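Capsule biosynthesis protein capD (Bacillus anthracis, PDB 3G9K) cleaves the poly-gamma-D-glutamate capsule of the anthrax bacillus and transfers it to the side-chain amino group of meso-diaminopimelic acid in peptidoglycan. Local coordinates at the interface of chains A and B. Numbering follows the deposited sequence. Chains: chain A, Capsule biosynthesis protein capD; chain B, Capsule biosynthesis protein capD.

Contact 1: the interface of chains A and B. Residues chain A 20-22, 35; chain B 161, 174-176.
B:Asn176 lies against A:Thr20 and A:Tyr21 where the large and small chains of this gamma-glutamyltransferase, two pieces of one precursor, pair in antiparallel fashion through A:Gly22 and B:Ser175. The asparagine crosses the tyrosine obliquely. Its CB sits over one face of the A:Tyr21 ring, 3.6 Å from the centroid and shifted toward the rim, while the amide is turned 37° from the ring plane. Both side chains take the first torsion that sets CG between backbone N and carbonyl carbon (chi1 66° for B:Asn176). The selenium of selenomethionine A:Met35 lies at the edge of the same ring, in its plane, and the CE methyl beyond it packs 3.6 Å from B:Ser175 CA.

A:Thr20 stands roughly at right angles to the asparagine. Its hydroxyl OG1 donates to the amide oxygen OD1 of B:Asn176 at 3.0 Å, in the carbonyl plane and on a lone pair. With chi1 at -159°, OG1 is anti to the backbone N, and it also meets a water (2.7 Å) that is bonded in turn to B:Ile161 N. The B:Ile161 CD1 methyl reaches in beside the threonine to 3.4 Å from A:Tyr21 CA.

Contact 2: the interface of chains A and B. Residues chain A 21-23, 38, 44; chain B 5-8, 152.
Backbone pairing joins A:Gly22 to B:Ile7: the glycine N donates to B:Ile7 O at 2.9 Å, and B:Ile7 N returns a bond to A:Gly22 O at 3.0 Å. The antiparallel register continues to A:Val23 and B:Ile6, so strand 22-25 of the large chain is added to strand 2-7 of the small chain. B:Thr1, the nucleophile of this N-terminal nucleophile hydrolase fold, immediately precedes strand 2-7, so the pairing may steady the far end of the strand that follows it.

Apolar packing covers this seam. A:Leu38, from helix 28-39, divides its two methyls between B:Ile6 and B:Asp8, which flank B:Ile7: CD1 lies 3.7 Å from B:Ile6 CG2, while CD2 meets B:Asp8 CB, with the side chains at about a right angle. B:Leu152 brings its CD1 methyl to the A:Gly22 main chain, 4.0 Å from CA of the glycine.

A polar side-chain contact is made by B:Asp8, whose carboxylate caps the start of helix 44-58. Chi1 of 69°, with CG between backbone N and carbonyl carbon, turns the carboxylate toward A:Ala44. The helix end would be expected to stabilise negative charge there. OD2 accepts from A:Ala44 N at 2.7 Å, on its anti side and 18° out of the carboxylate plane.

Contact 3: the interface of chains A and B. Residues chain A 70-72, 81, 235-236, 240; chain B 15, 60-62.
A:Leu72 and B:Ser15 pair as antiparallel neighbours, A:Leu72 N donating to B:Ser15 O at 2.9 Å and B:Ser15 N to A:Leu72 O at 3.0 Å, so that strand 68-74 of the large chain and strand 13-19 of the small chain run on as one sheet of the gamma-glutamyltransferase core.

Beside this seam B:Pro62 is set among large-chain side chains, and much of its surface is hidden by them. Its CG meets the A:Phe81 ring at the edge, in plane, 3.9 Å from CE1, the two side chains crossing at about a right angle. The A:Ala236 methyl packs on the same pyrrolidine, with CB 3.7 Å from CD. A:Leu72 turns its CD2 methyl toward the proline carbonyl, and A:Thr235 OG1, anti to its own backbone N (chi1 -170°), makes a weak hydrogen bond to B:Pro62 O.

A:Phe81 and A:Phe240 of the large chain also pack on each other. A:Phe81 points its CZ at the centre of one A:Phe240 face, 3.5 Å above the plane, an edge-to-face arrangement that may help fix both rings. Selenomethionine B:Met60 then comes up to the CE1 rim of A:Phe240. Its chain is extended until chi3 (-75°) bends it at its end, bringing CE to 3.8 Å from A:Phe240 CE1.

Contact 4: the interface of chains A and B. Residues chain A 66-67, 86, 98, 100, 102; chain B 19-20, 35-36.
Chi1 of 69° in B:Asn36 sets CG between its backbone N and carbonyl carbon, and chi2 of 86° turns the amide to face A:Gly66 and A:Gly100, glycines of two large-chain loops in this gamma-glutamyltransferase. The amide meets the main chain of A:Gly100 through both its ends. OD1 accepts from A:Gly100 N at 2.8 Å, in the carbonyl plane and on a lone pair, while ND2 donates to A:Gly100 O at 3.0 Å. The second bond is almost straight, and its acceptor lies in the plane of the asparagine amide, although the donor stands above the plane of the glycine carbonyl. This two-point match fixes the rotation of the amide and distinguishes its oxygen from its nitrogen.

The other loop is held by a shared acceptor. A:Gly66 O takes the side-chain ND2 at 2.8 Å with an angle of 171° at the hydrogen, in plane with both groups, and it takes the backbone N of B:Asn36 at 3.1 Å from above its carbonyl plane. ND2 therefore spans A:Gly66 and A:Gly100, tying both loops to one residue of the small chain.

A:Glu86, its chain bent at chi2, reaches toward the asparagine tip to tip, with carboxylate and amide planes steeply inclined to each other; its CG lies 3.7 Å from B:Asn36 CG. Just past the end of strand 13-19, the B:Leu20 methyl CD2 packs 3.7 Å from A:Gly67 CA.

Contact 1: the interface of chains A and B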
loop_
_atom_site.group_PDB
_atom_site.type_symbol
_atom_site.label_atom_id
_atom_site.label_comp_id
_atom_site.label_asym_id
_atom_site.label_seq_id
_atom_site.Cartn_x
_atom_site.Cartn_y
_atom_site.Cartn_z
ATOM N N THR A 20 1.431 21.266 -12.818
ATOM C CA THR A 20 1.346 20.929 -11.412
ATOM C C THR A 20 1.532 19.415 -11.220
ATOM O O THR A 20 1.079 18.607 -12.050
ATOM C CB THR A 20 0.011 21.443 -10.814
ATOM O OG1 THR A 20 0.124 21.560 -9.387
ATOM C CG2 THR A 20 -1.130 20.569 -11.180
ATOM N N TYR A 21 2.197 19.073 -10.117
ATOM C CA TYR A 21 2.508 17.684 -9.764
ATOM C C TYR A 21 2.814 17.528 -8.266
ATOM O O TYR A 21 3.101 18.487 -7.573
ATOM C CB TYR A 21 3.694 17.185 -10.579
ATOM C CG TYR A 21 4.943 18.042 -10.486
ATOM C CD1 TYR A 21 5.203 19.033 -11.448
ATOM C CD2 TYR A 21 5.863 17.867 -9.458
ATOM C CE1 TYR A 21 6.355 19.828 -11.371
ATOM C CE2 TYR A 21 7.000 18.661 -9.367
ATOM C CZ TYR A 21 7.240 19.630 -10.341
ATOM O OH TYR A 21 8.367 20.425 -10.262
ATOM N N GLY A 22 2.774 16.273 -7.799
ATOM C CA GLY A 22 2.799 15.977 -6.398
ATOM C C GLY A 22 3.130 14.503 -6.162
ATOM O O GLY A 22 2.866 13.667 -7.019
HETATM N N MSE A 35 9.536 13.527 -6.781
HETATM C CA MSE A 35 9.457 14.950 -7.153
HETATM C C MSE A 35 10.528 15.328 -8.184
HETATM O O MSE A 35 10.249 16.082 -9.113
HETATM C CB MSE A 35 9.595 15.848 -5.920
HETATM C CG MSE A 35 8.367 15.907 -5.010
HETATM SE SE MSE A 35 6.748 16.518 -5.882
HETATM C CE MSE A 35 7.049 18.447 -5.842
ATOM N N ILE B 161 -2.459 21.156 -6.320
ATOM C CA ILE B 161 -2.333 19.838 -5.701
ATOM C C ILE B 161 -1.943 19.995 -4.248
ATOM O O ILE B 161 -0.961 20.702 -3.908
ATOM C CB ILE B 161 -1.289 18.948 -6.442
ATOM C CG1 ILE B 161 -1.796 18.567 -7.818
ATOM C CG2 ILE B 161 -0.950 17.674 -5.623
ATOM C CD1 ILE B 161 -0.740 17.832 -8.663
ATOM N N LYS B 174 4.552 16.310 -0.991
ATOM C CA LYS B 174 5.061 17.525 -1.612
ATOM C C LYS B 174 4.348 17.750 -2.917
ATOM O O LYS B 174 3.825 16.810 -3.570
ATOM C CB LYS B 174 6.580 17.433 -1.830
ATOM C CG LYS B 174 7.401 17.745 -0.575
ATOM C CD LYS B 174 8.848 18.002 -0.912
ATOM C CE LYS B 174 9.700 18.214 0.344
ATOM N NZ LYS B 174 9.054 19.127 1.329
ATOM N N SER B 175 4.242 19.034 -3.265
ATOM C CA SER B 175 3.795 19.407 -4.588
ATOM C C SER B 175 4.585 20.596 -5.051
ATOM O O SER B 175 5.386 21.149 -4.287
ATOM C CB SER B 175 2.291 19.680 -4.633
ATOM O OG SER B 175 1.951 20.875 -3.954
ATOM N N ASN B 176 4.407 20.955 -6.310
ATOM C CA ASN B 176 5.329 21.905 -6.918
ATOM C C ASN B 176 5.052 23.352 -6.536
ATOM O O ASN B 176 3.893 23.763 -6.469
ATOM C CB ASN B 176 5.391 21.710 -8.421
ATOM C CG ASN B 176 4.114 22.034 -9.125
ATOM O OD1 ASN B 176 3.009 21.872 -8.593
ATOM N ND2 ASN B 176 4.256 22.504 -10.369
HETATM O O HOH W 1 0.206 22.346 -6.842
#

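Contact 2: the interface of chains A and B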
loop_
_atom_site.group_PDB
_atom_site.type_symbol
_atom_site.label_atom_id
_atom_site.label_comp_id
_atom_site.label_asym_id
_atom_site.label_seq_id
_atom_site.Cartn_x
_atom_site.Cartn_y
_atom_site.Cartn_z
ATOM N N TYR A 21 2.197 19.073 -10.117
ATOM C CA TYR A 21 2.508 17.684 -9.764
ATOM C C TYR A 21 2.814 17.528 -8.266
ATOM O O TYR A 21 3.101 18.487 -7.573
ATOM C CB TYR A 21 3.694 17.185 -10.579
ATOM C CG TYR A 21 4.943 18.042 -10.486
ATOM C CD1 TYR A 21 5.203 19.033 -11.448
ATOM C CD2 TYR A 21 5.863 17.867 -9.458
ATOM C CE1 TYR A 21 6.355 19.828 -11.371
ATOM C CE2 TYR A 21 7.000 18.661 -9.367
ATOM C CZ TYR A 21 7.240 19.630 -10.341
ATOM O OH TYR A 21 8.367 20.425 -10.262
ATOM N N GLY A 22 2.774 16.273 -7.799
ATOM C CA GLY A 22 2.799 15.977 -6.398
ATOM C C GLY A 22 3.130 14.503 -6.162
ATOM O O GLY A 22 2.866 13.667 -7.019
ATOM N N VAL A 23 3.720 14.243 -5.007
ATOM C CA VAL A 23 4.010 12.899 -4.499
ATOM C C VAL A 23 3.640 12.809 -3.019
ATOM O O VAL A 23 3.974 13.706 -2.224
ATOM C CB VAL A 23 5.530 12.562 -4.626
ATOM C CG1 VAL A 23 5.835 11.112 -4.157
ATOM C CG2 VAL A 23 6.020 12.810 -6.060
ATOM N N LEU A 38 9.534 14.295 -11.626
ATOM C CA LEU A 38 8.419 15.085 -12.110
ATOM C C LEU A 38 8.910 16.491 -12.459
ATOM O O LEU A 38 8.515 17.023 -13.458
ATOM C CB LEU A 38 7.292 15.143 -11.063
ATOM C CG LEU A 38 6.483 13.843 -10.869
ATOM C CD1 LEU A 38 5.679 13.835 -9.541
ATOM C CD2 LEU A 38 5.555 13.588 -12.037
ATOM N N ALA A 44 3.668 10.466 -14.287
ATOM C CA ALA A 44 3.322 9.824 -12.998
ATOM C C ALA A 44 3.859 8.397 -12.951
ATOM O O ALA A 44 4.377 7.972 -11.912
ATOM C CB ALA A 44 1.809 9.843 -12.758
ATOM N N VAL B 5 1.076 7.833 -3.649
ATOM C CA VAL B 5 0.223 8.489 -4.638
ATOM C C VAL B 5 1.047 9.542 -5.355
ATOM O O VAL B 5 1.825 10.269 -4.712
ATOM C CB VAL B 5 -0.998 9.149 -3.972
ATOM C CG1 VAL B 5 -2.008 9.647 -5.058
ATOM C CG2 VAL B 5 -1.644 8.148 -2.973
ATOM N N ILE B 6 0.898 9.571 -6.669
ATOM C CA ILE B 6 1.577 10.551 -7.531
ATOM C C ILE B 6 0.564 11.178 -8.463
ATOM O O ILE B 6 -0.285 10.487 -8.955
ATOM C CB ILE B 6 2.630 9.894 -8.358
ATOM C CG1 ILE B 6 3.598 9.158 -7.436
ATOM C CG2 ILE B 6 3.405 10.963 -9.218
ATOM C CD1 ILE B 6 4.624 8.352 -8.188
ATOM N N ILE B 7 0.659 12.490 -8.667
ATOM C CA ILE B 7 -0.113 13.147 -9.745
ATOM C C ILE B 7 0.822 13.982 -10.572
ATOM O O ILE B 7 1.679 14.672 -10.009
ATOM C CB ILE B 7 -1.237 14.037 -9.202
ATOM C CG1 ILE B 7 -2.140 13.228 -8.250
ATOM C CG2 ILE B 7 -1.997 14.658 -10.371
ATOM C CD1 ILE B 7 -3.313 14.021 -7.690
ATOM N N ASP B 8 0.724 13.850 -11.896
ATOM C CA ASP B 8 1.639 14.563 -12.799
ATOM C C ASP B 8 0.962 15.760 -13.517
ATOM O O ASP B 8 -0.169 16.116 -13.191
ATOM C CB ASP B 8 2.320 13.593 -13.783
ATOM C CG ASP B 8 1.383 13.020 -14.803
ATOM O OD1 ASP B 8 0.256 13.552 -15.020
ATOM O OD2 ASP B 8 1.745 11.962 -15.363
ATOM N N LEU B 152 -3.082 12.308 -2.282
ATOM C CA LEU B 152 -2.989 13.629 -2.942
ATOM C C LEU B 152 -4.380 14.024 -3.379
ATOM O O LEU B 152 -5.206 13.174 -3.675
ATOM C CB LEU B 152 -2.011 13.618 -4.136
ATOM C CG LEU B 152 -0.540 13.369 -3.852
ATOM C CD1 LEU B 152 0.172 13.167 -5.227
ATOM C CD2 LEU B 152 0.157 14.484 -3.046
#

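Contact 3: the interface of chains A and B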
loop_
_atom_site.group_PDB
_atom_site.type_symbol
_atom_site.label_atom_id
_atom_site.label_comp_id
_atom_site.label_asym_id
_atom_site.label_seq_id
_atom_site.Cartn_x
_atom_site.Cartn_y
_atom_site.Cartn_z
ATOM N N GLY A 70 0.350 -3.770 -6.295
ATOM C CA GLY A 70 -0.625 -3.408 -7.272
ATOM C C GLY A 70 -0.606 -1.921 -7.506
ATOM O O GLY A 70 -0.348 -1.191 -6.609
HETATM N N MSE A 71 -0.886 -1.564 -8.778
HETATM C CA MSE A 71 -0.835 -0.168 -9.166
HETATM C C MSE A 71 -2.038 0.220 -9.993
HETATM O O MSE A 71 -2.317 -0.371 -11.058
HETATM C CB MSE A 71 0.445 0.136 -9.948
HETATM C CG MSE A 71 0.599 1.620 -10.342
HETATM SE SE MSE A 71 2.241 2.087 -11.246
HETATM C CE MSE A 71 3.507 1.520 -9.858
ATOM N N LEU A 72 -2.719 1.261 -9.526
ATOM C CA LEU A 72 -3.852 1.840 -10.215
ATOM C C LEU A 72 -3.334 3.049 -10.952
ATOM O O LEU A 72 -2.575 3.861 -10.373
ATOM C CB LEU A 72 -4.946 2.195 -9.178
ATOM C CG LEU A 72 -6.339 2.615 -9.606
ATOM C CD1 LEU A 72 -7.000 1.499 -10.375
ATOM C CD2 LEU A 72 -7.169 3.036 -8.351
ATOM N N PHE A 81 -5.397 -1.214 -13.961
ATOM C CA PHE A 81 -4.873 -1.782 -12.731
ATOM C C PHE A 81 -3.831 -2.858 -13.076
ATOM O O PHE A 81 -4.131 -3.792 -13.796
ATOM C CB PHE A 81 -5.965 -2.409 -11.853
ATOM C CG PHE A 81 -5.432 -2.873 -10.535
ATOM C CD1 PHE A 81 -5.256 -1.972 -9.503
ATOM C CD2 PHE A 81 -5.019 -4.169 -10.355
ATOM C CE1 PHE A 81 -4.703 -2.374 -8.292
ATOM C CE2 PHE A 81 -4.467 -4.569 -9.139
ATOM C CZ PHE A 81 -4.330 -3.657 -8.113
ATOM N N THR A 235 -11.112 1.548 -8.099
ATOM C CA THR A 235 -10.398 0.850 -7.041
ATOM C C THR A 235 -9.892 -0.538 -7.490
ATOM O O THR A 235 -10.060 -0.940 -8.640
ATOM C CB THR A 235 -11.226 0.861 -5.717
ATOM O OG1 THR A 235 -10.424 0.375 -4.602
ATOM C CG2 THR A 235 -12.516 0.081 -5.866
ATOM N N ALA A 236 -9.239 -1.238 -6.584
ATOM C CA ALA A 236 -8.466 -2.410 -6.940
ATOM C C ALA A 236 -9.372 -3.619 -7.017
ATOM O O ALA A 236 -10.111 -3.886 -6.079
ATOM C CB ALA A 236 -7.360 -2.621 -5.892
ATOM N N PHE A 240 -7.523 -8.145 -4.979
ATOM C CA PHE A 240 -7.450 -6.983 -4.068
ATOM C C PHE A 240 -8.863 -6.727 -3.512
ATOM O O PHE A 240 -9.833 -7.337 -3.990
ATOM C CB PHE A 240 -6.897 -5.754 -4.798
ATOM C CG PHE A 240 -5.407 -5.840 -5.119
ATOM C CD1 PHE A 240 -4.501 -5.073 -4.414
ATOM C CD2 PHE A 240 -4.934 -6.692 -6.116
ATOM C CE1 PHE A 240 -3.132 -5.134 -4.695
ATOM C CE2 PHE A 240 -3.564 -6.781 -6.410
ATOM C CZ PHE A 240 -2.667 -6.002 -5.690
ATOM N N SER B 15 -1.983 5.409 -7.881
ATOM C CA SER B 15 -2.147 5.031 -6.471
ATOM C C SER B 15 -1.667 3.600 -6.383
ATOM O O SER B 15 -2.276 2.701 -7.006
ATOM C CB SER B 15 -3.607 5.154 -6.090
ATOM O OG SER B 15 -3.824 4.988 -4.720
HETATM N N MSE B 60 -5.510 -4.941 0.556
HETATM C CA MSE B 60 -4.977 -3.743 -0.115
HETATM C C MSE B 60 -5.991 -3.180 -1.105
HETATM O O MSE B 60 -6.633 -3.941 -1.835
HETATM C CB MSE B 60 -3.661 -4.054 -0.832
HETATM C CG MSE B 60 -2.468 -4.336 0.098
HETATM SE SE MSE B 60 -0.835 -4.539 -0.951
HETATM C CE MSE B 60 -1.088 -6.331 -1.714
ATOM N N ALA B 61 -6.107 -1.875 -1.147
ATOM C CA ALA B 61 -7.095 -1.215 -1.956
ATOM C C ALA B 61 -6.725 0.193 -2.458
ATOM O O ALA B 61 -7.346 1.134 -2.113
ATOM C CB ALA B 61 -8.381 -1.188 -1.243
ATOM N N PRO B 62 -5.725 0.293 -3.313
ATOM C CA PRO B 62 -5.386 1.597 -3.911
ATOM C C PRO B 62 -6.624 2.104 -4.658
ATOM O O PRO B 62 -7.303 1.318 -5.311
ATOM C CB PRO B 62 -4.225 1.280 -4.852
ATOM C CG PRO B 62 -4.324 -0.245 -5.077
ATOM C CD PRO B 62 -4.922 -0.809 -3.856
#

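Contact 4: the interface of chains A and B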
loop_
_atom_site.group_PDB
_atom_site.type_symbol
_atom_site.label_atom_id
_atom_site.label_comp_id
_atom_site.label_asym_id
_atom_site.label_seq_id
_atom_site.Cartn_x
_atom_site.Cartn_y
_atom_site.Cartn_z
ATOM N N GLY A 66 11.672 -8.365 -3.321
ATOM C CA GLY A 66 11.342 -9.719 -2.834
ATOM C C GLY A 66 9.848 -9.917 -2.663
ATOM O O GLY A 66 9.404 -11.004 -2.285
ATOM N N GLY A 67 9.076 -8.858 -2.890
ATOM C CA GLY A 67 7.604 -8.877 -2.805
ATOM C C GLY A 67 6.743 -8.664 -4.060
ATOM O O GLY A 67 7.064 -9.140 -5.181
ATOM N N GLU A 86 2.605 -11.599 -5.755
ATOM C CA GLU A 86 3.324 -12.870 -5.837
ATOM C C GLU A 86 2.378 -14.021 -6.161
ATOM O O GLU A 86 1.198 -13.972 -5.860
ATOM C CB GLU A 86 4.097 -13.185 -4.554
ATOM C CG GLU A 86 4.942 -12.082 -4.051
ATOM C CD GLU A 86 4.263 -11.203 -3.014
ATOM O OE1 GLU A 86 3.020 -10.940 -3.074
ATOM O OE2 GLU A 86 5.016 -10.747 -2.121
ATOM N N HIS A 98 6.101 -20.123 3.830
ATOM C CA HIS A 98 5.373 -19.930 2.603
ATOM C C HIS A 98 5.913 -18.656 1.922
ATOM O O HIS A 98 5.716 -17.556 2.435
ATOM C CB HIS A 98 3.885 -19.793 2.892
ATOM C CG HIS A 98 3.230 -21.077 3.310
ATOM N ND1 HIS A 98 2.549 -21.890 2.425
ATOM C CD2 HIS A 98 3.157 -21.689 4.517
ATOM C CE1 HIS A 98 2.085 -22.948 3.072
ATOM N NE2 HIS A 98 2.443 -22.852 4.342
ATOM N N GLY A 100 6.061 -16.638 -1.918
ATOM C CA GLY A 100 5.410 -16.593 -3.240
ATOM C C GLY A 100 6.441 -16.165 -4.256
ATOM O O GLY A 100 7.485 -15.634 -3.870
ATOM N N PRO A 102 8.144 -13.714 -6.332
ATOM C CA PRO A 102 8.025 -12.219 -6.319
ATOM C C PRO A 102 7.633 -11.594 -7.635
ATOM O O PRO A 102 8.168 -12.008 -8.693
ATOM C CB PRO A 102 9.429 -11.779 -5.881
ATOM C CG PRO A 102 9.994 -12.930 -5.278
ATOM C CD PRO A 102 9.486 -14.121 -5.940
ATOM N N THR B 19 4.051 -4.568 -1.147
ATOM C CA THR B 19 4.204 -5.249 0.119
ATOM C C THR B 19 5.093 -6.493 0.097
ATOM O O THR B 19 5.365 -7.075 -0.963
ATOM C CB THR B 19 2.829 -5.619 0.658
ATOM O OG1 THR B 19 2.938 -6.001 2.033
ATOM C CG2 THR B 19 2.217 -6.773 -0.168
ATOM N N LEU B 20 5.556 -6.858 1.285
ATOM C CA LEU B 20 6.172 -8.143 1.576
ATOM C C LEU B 20 5.252 -9.024 2.438
ATOM O O LEU B 20 5.546 -10.130 2.730
ATOM C CB LEU B 20 7.478 -7.981 2.314
ATOM C CG LEU B 20 8.609 -7.193 1.712
ATOM C CD1 LEU B 20 9.754 -7.123 2.635
ATOM C CD2 LEU B 20 8.992 -7.705 0.391
ATOM N N LEU B 35 12.653 -11.836 1.325
ATOM C CA LEU B 35 11.586 -12.558 0.622
ATOM C C LEU B 35 10.252 -12.506 1.334
ATOM O O LEU B 35 10.173 -12.762 2.533
ATOM C CB LEU B 35 12.021 -14.030 0.438
ATOM C CG LEU B 35 13.135 -14.190 -0.602
ATOM C CD1 LEU B 35 13.864 -15.550 -0.456
ATOM C CD2 LEU B 35 12.590 -14.054 -1.988
ATOM N N ASN B 36 9.191 -12.190 0.585
ATOM C CA ASN B 36 7.848 -12.112 1.074
ATOM C C ASN B 36 7.412 -13.377 1.795
ATOM O O ASN B 36 7.896 -14.475 1.495
ATOM C CB ASN B 36 6.885 -11.910 -0.114
ATOM C CG ASN B 36 6.800 -13.156 -1.011
ATOM O OD1 ASN B 36 6.007 -14.063 -0.744
ATOM N ND2 ASN B 36 7.599 -13.195 -2.068
#

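Contacts 1 and 2 are effectively one site: their centres of C-alpha atoms lie about 6 Å apart, and they share A:Tyr21 and A:Gly22; the strand 22-25 that begins at A:Gly22 pairs with small-chain strands 2-7 and 172-175. Contact 3 is centred about 16 Å from contact 2, contacts 3 and 4 are centred about 17 Å apart, and about 31 Å separates contacts 1 and 4. Small-chain strand 13-19 links the last two, contributing B:Ser15 to contact 3 and B:Thr19 to contact 4. The spread shows how two chains cut from one precursor remain a single folded unit, joined by continuous sheet and by loop contacts.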